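Local coordinates for solute-binding periplasmic protein of iron/siderophore ABC transporter (Yersinia pestis, PDB 6B2Y) that probably binds a chelated metal such as siderophore-bound iron in the periplasm and hands it to an ABC transporter for import, at residues T40-M44 and L178-A182; V160-F164 and S175-L179; K214-V218 and W349-E353; I275-S279 and I309-I315; Q94-I98 and L293-V297. All blocks are in the same frame, centred on the assembly; numbering follows the deposited sequence.

Contacts 1 and 2 lie in the N-terminal lobe, contacts 3 and 4 in the C-terminal lobe, and contact 5 spans the two lobes. Contacts 1 and 2, centres about 7 Å apart, share L178 and L179 of helix 168-182, and M44 N lies 3.0 Å from F161 O. Contacts 3 and 4, centres about 18 Å apart, meet through neighbouring strands, S217 O lying 3.0 Å from I275 N. The centres of contacts 1 and 4 are about 40 Å apart. Contact 5 comes within about 5 Å of contact 4 and about 15 Å of contact 2, measured between nearest atoms, and its T95 side chain is about 4 Å from a bound sodium ion.

Contact 1: residues T40-M44 and L178-A182; sequences TVTDM and LLGKA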
# COMPACT_ATOMS: atom_id res chain seq x y z
N THR A 40 -18.26 -18.17 11.85
CA THR A 40 -17.11 -17.44 12.36
C THR A 40 -16.07 -17.24 11.27
O THR A 40 -16.14 -17.84 10.19
CB THR A 40 -16.48 -18.16 13.56
OG1 THR A 40 -15.76 -19.32 13.12
CG2 THR A 40 -17.54 -18.56 14.56
N VAL A 41 -15.12 -16.35 11.56
CA VAL A 41 -13.87 -16.25 10.81
C VAL A 41 -12.73 -16.27 11.82
O VAL A 41 -12.88 -15.84 12.96
CB VAL A 41 -13.78 -14.98 9.92
CG1 VAL A 41 -14.93 -14.92 8.91
CG2 VAL A 41 -13.72 -13.70 10.77
N THR A 42 -11.59 -16.80 11.41
CA THR A 42 -10.35 -16.62 12.15
C THR A 42 -9.59 -15.50 11.44
O THR A 42 -9.28 -15.62 10.25
CB THR A 42 -9.50 -17.90 12.19
OG1 THR A 42 -10.26 -18.96 12.79
CG2 THR A 42 -8.23 -17.65 13.02
N ASP A 43 -9.29 -14.42 12.16
CA ASP A 43 -8.71 -13.27 11.46
C ASP A 43 -7.18 -13.31 11.51
O ASP A 43 -6.56 -14.29 11.96
CB ASP A 43 -9.29 -11.96 12.01
CG ASP A 43 -8.74 -11.56 13.37
OD1 ASP A 43 -7.87 -12.25 13.93
OD2 ASP A 43 -9.21 -10.52 13.90
N MET A 44 -6.54 -12.25 11.00
CA MET A 44 -5.09 -12.29 10.86
C MET A 44 -4.38 -12.13 12.20
O MET A 44 -3.17 -12.37 12.28
CB MET A 44 -4.61 -11.21 9.88
CG MET A 44 -5.13 -11.45 8.47
SD MET A 44 -4.69 -13.09 7.87
CE MET A 44 -2.92 -12.97 7.94
N LEU A 178 -9.74 -13.86 3.94
CA LEU A 178 -10.49 -13.49 5.14
C LEU A 178 -11.53 -12.41 4.86
O LEU A 178 -12.67 -12.48 5.35
CB LEU A 178 -9.51 -13.03 6.22
CG LEU A 178 -10.09 -12.25 7.40
CD1 LEU A 178 -10.89 -13.21 8.27
CD2 LEU A 178 -8.91 -11.68 8.18
N LEU A 179 -11.15 -11.36 4.13
CA LEU A 179 -12.12 -10.32 3.77
C LEU A 179 -13.24 -10.90 2.91
O LEU A 179 -14.41 -10.53 3.08
CB LEU A 179 -11.42 -9.18 3.02
CG LEU A 179 -10.65 -8.22 3.93
CD1 LEU A 179 -9.85 -7.17 3.12
CD2 LEU A 179 -11.59 -7.54 4.93
N GLY A 180 -12.90 -11.78 1.97
CA GLY A 180 -13.93 -12.40 1.14
C GLY A 180 -14.91 -13.20 1.97
O GLY A 180 -16.11 -13.21 1.69
N LYS A 181 -14.42 -13.89 3.00
CA LYS A 181 -15.30 -14.65 3.88
C LYS A 181 -16.12 -13.73 4.78
O LYS A 181 -17.34 -13.91 4.92
CB LYS A 181 -14.46 -15.64 4.70
CG LYS A 181 -15.26 -16.62 5.55
CD LYS A 181 -14.39 -17.70 6.13
CE LYS A 181 -15.21 -18.68 6.93
NZ LYS A 181 -14.40 -19.80 7.52
N ALA A 182 -15.47 -12.74 5.40
CA ALA A 182 -16.16 -11.87 6.34
C ALA A 182 -17.17 -10.97 5.65
O ALA A 182 -18.17 -10.58 6.26
CB ALA A 182 -15.16 -11.01 7.11
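An N-terminal β-hairpin, strands 40-42 and 48-50, lies on helix 168-182 of the N-terminal lobe. Strand 40-42 runs nearly antiparallel to helix segment 178-182, at 169° and 9.0 Å between the short axes. Strand alternation turns V41 toward the helix and T40 and T42 away.

L178 is the main bump, with 92 Å² covered. Its two methyls part to fill separate hollows: CD1 lies under the strand, 3.8 Å from V41 CB and 3.5 Å from T42 O, while L178 CD2 enters the bend where the strand ends, 3.7 Å from both D43 CA and M44 N. M44 walls this second hollow, its CG 3.8 Å from L178 CD2.

V41 answers from the other side. Its CG1 drops into the groove beside L178, 3.8 Å from K181 CG and 4.3 Å from A182 CB. The D43 carboxylate turns away to R47 and to the backbone of F161, tying the hairpin's turn to the edge strand 159-162. K181, extended with all four chi angles trans, flanks the exposed margin of the strand and brings its aliphatic CE to 3.5 Å from T40 O.

Contact 2: residues V160-F164 and S175-L179; sequences VFVDF and SMRLL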
# COMPACT_ATOMS: atom_id res chain seq x y z
N VAL A 160 -12.65 -7.37 12.68
CA VAL A 160 -11.79 -8.32 11.96
C VAL A 160 -10.49 -7.61 11.62
O VAL A 160 -10.52 -6.52 11.04
CB VAL A 160 -12.48 -8.85 10.69
CG1 VAL A 160 -11.47 -9.57 9.80
CG2 VAL A 160 -13.66 -9.75 11.04
N PHE A 161 -9.35 -8.24 11.95
CA PHE A 161 -8.02 -7.70 11.64
C PHE A 161 -7.45 -8.34 10.38
O PHE A 161 -7.53 -9.56 10.21
CB PHE A 161 -7.05 -7.91 12.80
CG PHE A 161 -7.35 -7.06 13.99
CD1 PHE A 161 -6.82 -5.77 14.08
CD2 PHE A 161 -8.19 -7.51 14.99
CE1 PHE A 161 -7.13 -4.97 15.17
CE2 PHE A 161 -8.49 -6.70 16.08
CZ PHE A 161 -7.96 -5.44 16.16
N VAL A 162 -6.87 -7.50 9.52
CA VAL A 162 -6.14 -7.93 8.33
C VAL A 162 -4.71 -7.42 8.44
O VAL A 162 -4.38 -6.65 9.35
CB VAL A 162 -6.79 -7.43 7.03
CG1 VAL A 162 -8.17 -8.05 6.83
CG2 VAL A 162 -6.84 -5.87 7.02
N ASP A 163 -3.85 -7.86 7.52
CA ASP A 163 -2.51 -7.27 7.45
C ASP A 163 -2.00 -7.27 6.02
O ASP A 163 -1.88 -8.34 5.39
CB ASP A 163 -1.50 -8.02 8.33
CG ASP A 163 -0.10 -7.44 8.19
OD1 ASP A 163 0.05 -6.21 8.35
OD2 ASP A 163 0.84 -8.21 7.88
N PHE A 164 -1.68 -6.07 5.52
CA PHE A 164 -0.94 -5.84 4.29
C PHE A 164 0.34 -5.08 4.54
O PHE A 164 1.05 -4.73 3.59
CB PHE A 164 -1.79 -5.05 3.28
CG PHE A 164 -3.11 -5.68 2.98
CD1 PHE A 164 -3.17 -6.83 2.19
CD2 PHE A 164 -4.29 -5.14 3.50
CE1 PHE A 164 -4.38 -7.41 1.89
CE2 PHE A 164 -5.50 -5.72 3.21
CZ PHE A 164 -5.55 -6.86 2.42
N SER A 175 -5.15 -12.34 3.93
CA SER A 175 -6.03 -11.22 4.29
C SER A 175 -7.17 -11.08 3.29
O SER A 175 -8.31 -10.77 3.67
CB SER A 175 -5.24 -9.91 4.35
OG SER A 175 -4.36 -9.91 5.46
N MET A 176 -6.89 -11.29 2.00
CA MET A 176 -7.97 -11.19 1.01
C MET A 176 -8.97 -12.33 1.14
O MET A 176 -10.17 -12.13 0.97
CB MET A 176 -7.40 -11.14 -0.42
CG MET A 176 -6.64 -9.87 -0.80
SD MET A 176 -7.61 -8.36 -0.53
CE MET A 176 -9.03 -8.71 -1.57
N ARG A 177 -8.50 -13.56 1.44
CA ARG A 177 -9.46 -14.63 1.65
C ARG A 177 -10.35 -14.33 2.85
O ARG A 177 -11.58 -14.49 2.79
CB ARG A 177 -8.75 -15.98 1.84
CG ARG A 177 -9.75 -17.15 2.03
CD ARG A 177 -9.07 -18.54 2.06
NE ARG A 177 -8.35 -18.80 0.81
CZ ARG A 177 -7.03 -18.66 0.67
NH1 ARG A 177 -6.28 -18.30 1.70
NH2 ARG A 177 -6.46 -18.88 -0.51
N LEU A 178 -9.74 -13.86 3.94
CA LEU A 178 -10.49 -13.49 5.14
C LEU A 178 -11.53 -12.41 4.86
O LEU A 178 -12.67 -12.48 5.35
CB LEU A 178 -9.51 -13.03 6.22
CG LEU A 178 -10.09 -12.25 7.40
CD1 LEU A 178 -10.89 -13.21 8.27
CD2 LEU A 178 -8.91 -11.68 8.18
N LEU A 179 -11.15 -11.36 4.13
CA LEU A 179 -12.12 -10.32 3.77
C LEU A 179 -13.24 -10.90 2.91
O LEU A 179 -14.41 -10.53 3.08
CB LEU A 179 -11.42 -9.18 3.02
CG LEU A 179 -10.65 -8.22 3.93
CD1 LEU A 179 -9.85 -7.17 3.12
CD2 LEU A 179 -11.59 -7.54 4.93
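F164 overlaps the helix with its ring, holding S175 OG over one face while CE1 comes to 3.6 Å from S175 CB. M176 adds a Met-aromatic contact: its SD is 5.0 Å from the ring centroid, 70° off the normal, and 3.9 Å from F164 CZ.

Strand 160-162 and helix segment 175-179 approach to 8.8 Å at 155°, the nearly antiparallel geometry of a β-α unit whose helix folds back along its own strand. Alternation along the strand sorts the residues: V160 and V162 point toward the helix and F161 away. L178 CD2 rests against both valines, 3.7 Å from V160 CG1 and 3.9 Å from V162 CG1, and reaches 3.2 Å from F161 O. V162 CG1 also meets L179 CG at 3.8 Å.

S175 can donate to the carbonyl just beyond the strand, S175 OG to D163 O at 2.9 Å, although N171 O competes for the same proton. D163 turns its carboxylate to N166, S167 and N171 in the connecting loop and early helix.

The unit closes one edge of the five-stranded parallel sheet: strand 159-162 pairs with 132-136, L179 reaches I134, and F164 packs on A68 of helix 66-70.

Contact 3: residues K214-V218 and W349-E353; sequences KKPSV and WFYPE
F350, Y351 and P216 carry this contact, with 59, 53 and 48 Å² covered. It joins the C-terminal end of helix 340-350 to the lead-in of strand 217-221, with P216 and F350 as the closest pair of CA atoms, 7.0 Å apart.

F350 is still helical (phi/psi -71/-38). Y351 leaves the helix at -133/74, and this break, with chi1 near -55° (m) and chi2 -83°, swings its phenol toward the other segment. The lead-in is extended at K215 (-88/134) and P216 (-69/143), and the strand follows with S217 (-79/144) and V218 (-137/135).

P216, its ring C-gamma endo, abuts both aromatic side chains. Its CG is 4.1 Å from F350 CB, while P216 CD lies 3.8 Å from Y351 CZ and 3.2 Å from Y351 OH. Y351 OH is also 3.5 Å from K215 CA, but its hydrogen-bond partner is G247 O.

F350 takes chi1 -61° (m) and chi2 -9°. V218, chi1 trans, makes an off-centre CH-pi contact with it: V218 CG2 is 4.2 Å from the F350 ring centroid, 29° off the normal, and 3.7 Å from F350 CZ.

Such helix-on-sheet packing is characteristic of the α/β C-terminal lobe. Strand 217-221 lies between strands 249-250 and 275-280, and F350 covers I275 and I277 of the latter as well as V218.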
# COMPACT_ATOMS: atom_id res chain seq x y z
N LYS A 214 24.64 -12.34 -6.64
CA LYS A 214 24.41 -11.62 -7.89
C LYS A 214 23.27 -10.62 -7.79
O LYS A 214 22.93 -9.99 -8.80
CB LYS A 214 24.11 -12.61 -9.01
CG LYS A 214 25.18 -13.69 -9.20
CD LYS A 214 25.17 -14.23 -10.61
CE LYS A 214 26.54 -14.79 -10.99
NZ LYS A 214 26.55 -15.28 -12.39
N LYS A 215 22.68 -10.44 -6.61
CA LYS A 215 21.55 -9.55 -6.33
C LYS A 215 22.02 -8.14 -5.98
O LYS A 215 22.93 -7.97 -5.16
CB LYS A 215 20.72 -10.10 -5.18
CG LYS A 215 20.04 -11.39 -5.51
CD LYS A 215 19.19 -11.89 -4.36
CE LYS A 215 18.48 -13.17 -4.77
NZ LYS A 215 17.55 -13.62 -3.69
N PRO A 216 21.40 -7.12 -6.57
CA PRO A 216 21.78 -5.74 -6.22
C PRO A 216 21.36 -5.39 -4.80
O PRO A 216 20.30 -5.82 -4.33
CB PRO A 216 21.01 -4.90 -7.24
CG PRO A 216 19.77 -5.72 -7.50
CD PRO A 216 20.25 -7.16 -7.48
N SER A 217 22.20 -4.62 -4.11
CA SER A 217 21.83 -4.12 -2.80
C SER A 217 20.88 -2.94 -3.00
O SER A 217 21.01 -2.18 -3.96
CB SER A 217 23.06 -3.71 -1.99
OG SER A 217 23.85 -2.77 -2.69
N VAL A 218 19.91 -2.82 -2.10
CA VAL A 218 18.80 -1.90 -2.29
C VAL A 218 18.54 -1.19 -0.97
O VAL A 218 18.46 -1.83 0.08
CB VAL A 218 17.51 -2.61 -2.74
CG1 VAL A 218 16.36 -1.58 -2.92
CG2 VAL A 218 17.73 -3.43 -4.01
N TRP A 349 13.01 -2.84 -12.50
CA TRP A 349 14.14 -1.95 -12.27
C TRP A 349 15.42 -2.73 -11.98
O TRP A 349 16.49 -2.38 -12.49
CB TRP A 349 13.87 -1.00 -11.11
CG TRP A 349 12.74 -0.05 -11.32
CD1 TRP A 349 12.27 0.42 -12.52
CD2 TRP A 349 11.93 0.55 -10.30
NE1 TRP A 349 11.21 1.28 -12.30
CE2 TRP A 349 11.00 1.39 -10.95
CE3 TRP A 349 11.92 0.47 -8.91
CZ2 TRP A 349 10.05 2.13 -10.25
CZ3 TRP A 349 10.98 1.21 -8.21
CH2 TRP A 349 10.06 2.03 -8.88
N PHE A 350 15.32 -3.79 -11.17
CA PHE A 350 16.51 -4.51 -10.73
C PHE A 350 17.14 -5.29 -11.87
O PHE A 350 18.36 -5.42 -11.94
CB PHE A 350 16.19 -5.49 -9.58
CG PHE A 350 15.65 -4.85 -8.32
CD1 PHE A 350 15.62 -3.47 -8.15
CD2 PHE A 350 15.15 -5.66 -7.30
CE1 PHE A 350 15.10 -2.90 -6.99
CE2 PHE A 350 14.64 -5.10 -6.13
CZ PHE A 350 14.61 -3.72 -5.98
N TYR A 351 16.31 -5.87 -12.73
CA TYR A 351 16.77 -6.72 -13.83
C TYR A 351 16.06 -6.31 -15.10
O TYR A 351 15.15 -7.00 -15.58
CB TYR A 351 16.52 -8.20 -13.49
CG TYR A 351 17.15 -8.63 -12.18
CD1 TYR A 351 18.49 -9.00 -12.12
CD2 TYR A 351 16.40 -8.68 -11.01
CE1 TYR A 351 19.06 -9.38 -10.93
CE2 TYR A 351 16.97 -9.08 -9.81
CZ TYR A 351 18.31 -9.45 -9.78
OH TYR A 351 18.91 -9.84 -8.60
N PRO A 352 16.44 -5.16 -15.68
CA PRO A 352 15.72 -4.65 -16.86
C PRO A 352 15.71 -5.62 -18.03
O PRO A 352 14.68 -5.79 -18.69
CB PRO A 352 16.48 -3.36 -17.21
CG PRO A 352 17.31 -3.03 -16.01
CD PRO A 352 17.60 -4.33 -15.32
N GLU A 353 16.85 -6.26 -18.29
CA GLU A 353 16.96 -7.19 -19.41
C GLU A 353 16.00 -8.36 -19.26
O GLU A 353 15.24 -8.69 -20.18
CB GLU A 353 18.40 -7.67 -19.53
CG GLU A 353 18.60 -8.87 -20.43
CD GLU A 353 19.71 -8.66 -21.44
OE1 GLU A 353 19.61 -9.23 -22.56
OE2 GLU A 353 20.68 -7.94 -21.13

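Contact 4: residues I275-S279 and I309-I315; sequences IYIAS and ILGRKGI
This is a buried packing contact within a β-α-β crossover of the C-terminal lobe, where strand 275-280 meets the end of helix 299-310 and the loop that leads on toward the parallel neighbour strand 326-330. Segment 275-279 is fully extended, from -132/139 at I275 to -108/151 at S279, so Y276 and A278 point toward the other segment and I277 away.

The register sets A278 opposite I309 (CA to CA 8.2 Å) and Y276 opposite I315 (9.3 Å). I309 is helical (-64/-36). The chain then turns through G311 (-92/6), extends at R312 (-70/156) and K313 (-61/151), and bends again at G314, whose positive phi (78/-61) favours glycine, before I315 (-54/-40).

Y276, with 84 Å² covered, bridges the gap with chi1 169° (t) and chi2 87°. Its CE2 is 3.6 Å from L310 CD2 (chi1 m, chi2 t), its CZ is 4.3 Å from I315 CG2, and its OH is 4.1 Å from I309 CG2. A278 CB completes the apolar seam at 4.3 Å from I309 CG2.

Y276 OH and R312 NH2 are 3.2 Å apart at an angle too poor for a hydrogen bond; both instead engage E221 OE2 of strand 217-221. R312, with chi1 to chi3 m, t and m, curls back over the helix end, where its NE donates to I309 O at 3.0 Å and 156°.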
# COMPACT_ATOMS: atom_id res chain seq x y z
N ILE A 275 21.18 0.31 -5.56
CA ILE A 275 19.92 0.87 -6.06
C ILE A 275 19.26 1.66 -4.94
O ILE A 275 19.27 1.23 -3.78
CB ILE A 275 18.99 -0.26 -6.56
CG1 ILE A 275 19.58 -0.90 -7.82
CG2 ILE A 275 17.57 0.25 -6.82
CD1 ILE A 275 18.82 -2.11 -8.30
N TYR A 276 18.70 2.82 -5.28
CA TYR A 276 18.01 3.69 -4.33
C TYR A 276 16.56 3.85 -4.76
O TYR A 276 16.28 4.12 -5.93
CB TYR A 276 18.68 5.07 -4.23
CG TYR A 276 17.84 6.08 -3.45
CD1 TYR A 276 17.93 6.17 -2.08
CD2 TYR A 276 16.95 6.92 -4.11
CE1 TYR A 276 17.17 7.07 -1.36
CE2 TYR A 276 16.17 7.83 -3.40
CZ TYR A 276 16.29 7.91 -2.03
OH TYR A 276 15.52 8.80 -1.32
N ILE A 277 15.64 3.67 -3.81
CA ILE A 277 14.21 3.83 -4.05
C ILE A 277 13.66 4.80 -3.02
O ILE A 277 13.94 4.65 -1.82
CB ILE A 277 13.44 2.49 -3.95
CG1 ILE A 277 14.09 1.42 -4.84
CG2 ILE A 277 11.99 2.67 -4.37
CD1 ILE A 277 13.32 0.10 -4.81
N ALA A 278 12.85 5.76 -3.47
CA ALA A 278 12.11 6.64 -2.59
C ALA A 278 10.62 6.34 -2.72
O ALA A 278 10.12 6.11 -3.82
CB ALA A 278 12.37 8.12 -2.93
N SER A 279 9.89 6.35 -1.61
CA SER A 279 8.44 6.26 -1.66
C SER A 279 7.82 7.60 -1.32
O SER A 279 8.38 8.38 -0.53
CB SER A 279 7.86 5.18 -0.72
OG SER A 279 7.66 5.68 0.59
N ILE A 309 14.03 15.34 -4.75
CA ILE A 309 14.30 14.47 -3.61
C ILE A 309 15.72 13.92 -3.69
O ILE A 309 16.39 13.74 -2.66
CB ILE A 309 13.25 13.35 -3.54
CG1 ILE A 309 11.92 13.90 -3.03
CG2 ILE A 309 13.71 12.19 -2.65
CD1 ILE A 309 11.96 14.22 -1.55
N LEU A 310 16.20 13.65 -4.90
CA LEU A 310 17.55 13.13 -5.09
C LEU A 310 18.62 14.19 -4.87
O LEU A 310 19.80 13.84 -4.79
CB LEU A 310 17.69 12.53 -6.49
CG LEU A 310 16.83 11.33 -6.87
CD1 LEU A 310 17.09 10.96 -8.31
CD2 LEU A 310 17.12 10.17 -5.96
N GLY A 311 18.24 15.46 -4.80
CA GLY A 311 19.19 16.54 -4.57
C GLY A 311 19.40 16.91 -3.12
O GLY A 311 20.11 17.89 -2.85
N ARG A 312 18.82 16.18 -2.18
CA ARG A 312 19.01 16.47 -0.76
C ARG A 312 20.43 16.14 -0.33
O ARG A 312 21.12 15.31 -0.93
CB ARG A 312 18.03 15.68 0.10
CG ARG A 312 16.58 16.14 0.04
CD ARG A 312 15.67 15.18 0.82
NE ARG A 312 15.66 13.85 0.20
CZ ARG A 312 15.68 12.70 0.88
NH1 ARG A 312 15.71 12.70 2.20
NH2 ARG A 312 15.69 11.55 0.23
N LYS A 313 20.88 16.80 0.74
CA LYS A 313 22.21 16.55 1.26
C LYS A 313 22.35 15.10 1.70
O LYS A 313 21.38 14.46 2.11
CB LYS A 313 22.51 17.48 2.43
CG LYS A 313 22.38 18.96 2.10
CD LYS A 313 23.00 19.84 3.19
CE LYS A 313 24.25 20.59 2.69
NZ LYS A 313 25.36 19.69 2.20
N GLY A 314 23.58 14.59 1.62
CA GLY A 314 23.88 13.22 2.00
C GLY A 314 23.45 12.23 0.94
O GLY A 314 24.28 11.51 0.38
N ILE A 315 22.14 12.21 0.66
CA ILE A 315 21.59 11.37 -0.40
C ILE A 315 22.29 11.63 -1.73
O ILE A 315 22.56 10.70 -2.50
CB ILE A 315 20.07 11.59 -0.50
CG1 ILE A 315 19.40 11.27 0.84
CG2 ILE A 315 19.46 10.81 -1.66
CD1 ILE A 315 19.37 9.79 1.21

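Contact 5: residues Q94-I98 and L293-V297; sequences QTYAI and LGAQV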
# COMPACT_ATOMS: atom_id res chain seq x y z
N GLN A 94 -5.94 12.23 -3.92
CA GLN A 94 -6.04 12.03 -5.36
C GLN A 94 -6.97 10.87 -5.70
O GLN A 94 -7.85 11.01 -6.55
CB GLN A 94 -4.65 11.78 -5.95
CG GLN A 94 -3.69 12.93 -5.72
CD GLN A 94 -2.33 12.60 -6.24
OE1 GLN A 94 -2.18 12.19 -7.39
NE2 GLN A 94 -1.33 12.72 -5.38
N THR A 95 -6.78 9.71 -5.06
CA THR A 95 -7.70 8.61 -5.30
C THR A 95 -9.12 8.99 -4.90
O THR A 95 -10.07 8.67 -5.62
CB THR A 95 -7.25 7.36 -4.54
OG1 THR A 95 -5.92 7.03 -4.93
CG2 THR A 95 -8.16 6.18 -4.85
N TYR A 96 -9.27 9.68 -3.78
CA TYR A 96 -10.59 10.13 -3.35
C TYR A 96 -11.26 10.97 -4.44
O TYR A 96 -12.45 10.81 -4.73
CB TYR A 96 -10.47 10.92 -2.05
CG TYR A 96 -11.79 11.35 -1.43
CD1 TYR A 96 -12.46 12.48 -1.92
CD2 TYR A 96 -12.35 10.66 -0.37
CE1 TYR A 96 -13.64 12.89 -1.36
CE2 TYR A 96 -13.55 11.07 0.20
CZ TYR A 96 -14.20 12.19 -0.32
OH TYR A 96 -15.39 12.63 0.21
N ALA A 97 -10.47 11.85 -5.09
CA ALA A 97 -11.00 12.72 -6.14
C ALA A 97 -11.54 11.91 -7.32
O ALA A 97 -12.60 12.24 -7.87
CB ALA A 97 -9.90 13.68 -6.61
N ILE A 98 -10.82 10.86 -7.72
CA ILE A 98 -11.24 10.08 -8.88
C ILE A 98 -12.55 9.36 -8.57
O ILE A 98 -13.43 9.27 -9.43
CB ILE A 98 -10.13 9.09 -9.29
CG1 ILE A 98 -8.87 9.86 -9.67
CG2 ILE A 98 -10.62 8.18 -10.42
CD1 ILE A 98 -8.98 10.62 -10.99
N LEU A 293 3.34 11.50 -6.41
CA LEU A 293 2.82 10.34 -7.13
C LEU A 293 1.37 10.15 -6.75
O LEU A 293 0.95 10.53 -5.64
CB LEU A 293 3.61 9.06 -6.79
CG LEU A 293 5.09 9.04 -7.14
CD1 LEU A 293 5.82 7.96 -6.33
CD2 LEU A 293 5.26 8.81 -8.63
N GLY A 294 0.58 9.54 -7.65
CA GLY A 294 -0.80 9.20 -7.37
C GLY A 294 -1.70 9.40 -8.58
O GLY A 294 -1.26 9.64 -9.70
N ALA A 295 -3.02 9.30 -8.33
CA ALA A 295 -3.99 9.15 -9.41
C ALA A 295 -4.12 10.41 -10.26
O ALA A 295 -4.70 10.33 -11.35
CB ALA A 295 -5.36 8.78 -8.84
N GLN A 296 -3.58 11.54 -9.81
CA GLN A 296 -3.67 12.79 -10.54
C GLN A 296 -2.30 13.33 -10.92
O GLN A 296 -2.19 14.48 -11.35
CB GLN A 296 -4.44 13.83 -9.73
CG GLN A 296 -5.89 13.42 -9.41
CD GLN A 296 -6.61 14.44 -8.53
OE1 GLN A 296 -6.09 14.87 -7.50
NE2 GLN A 296 -7.79 14.85 -8.97
N VAL A 297 -1.26 12.52 -10.79
CA VAL A 297 0.11 12.95 -11.07
C VAL A 297 0.49 12.49 -12.48
O VAL A 297 0.24 11.34 -12.85
CB VAL A 297 1.09 12.39 -10.02
CG1 VAL A 297 2.52 12.69 -10.43
CG2 VAL A 297 0.77 13.00 -8.67
O HOH W 1 -3.47 8.59 -5.39
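Segment 94-98 of helix 93-102 presents one side to the type I turn G294-V297, which V297 N closes on G294 O at 3.1 Å. The CA atoms of Q94 and A295 are 5.4 Å apart. G294 adopts phi/psi 143/-170, beyond the range of ordinary side-chain residues, and an ideal CB there would fall 2.6 Å from Q94 OE1.

Q94, with 104 Å² covered, reads the turn with both ends of its amide: OE1 accepts from Q296 N (2.9 Å, 159°) and Q94 NE2 donates to L293 O (3.2 Å, 136°). A295 packs beside it, its CB 3.8 Å from I98 CG1, while Q296 NE2 lies 3.4 Å from A97 CB. A water donates to T95 OG1 (2.9 Å) and accepts from A295 N (3.1 Å); T95 OG1 also hydrogen-bonds D92, and the T95 side chain is about 4 Å from a bound sodium ion.

Because the helix belongs to the N-terminal lobe and the turn to the C-terminal lobe, this is an interlobe contact of the two-lobed periplasmic binding protein fold.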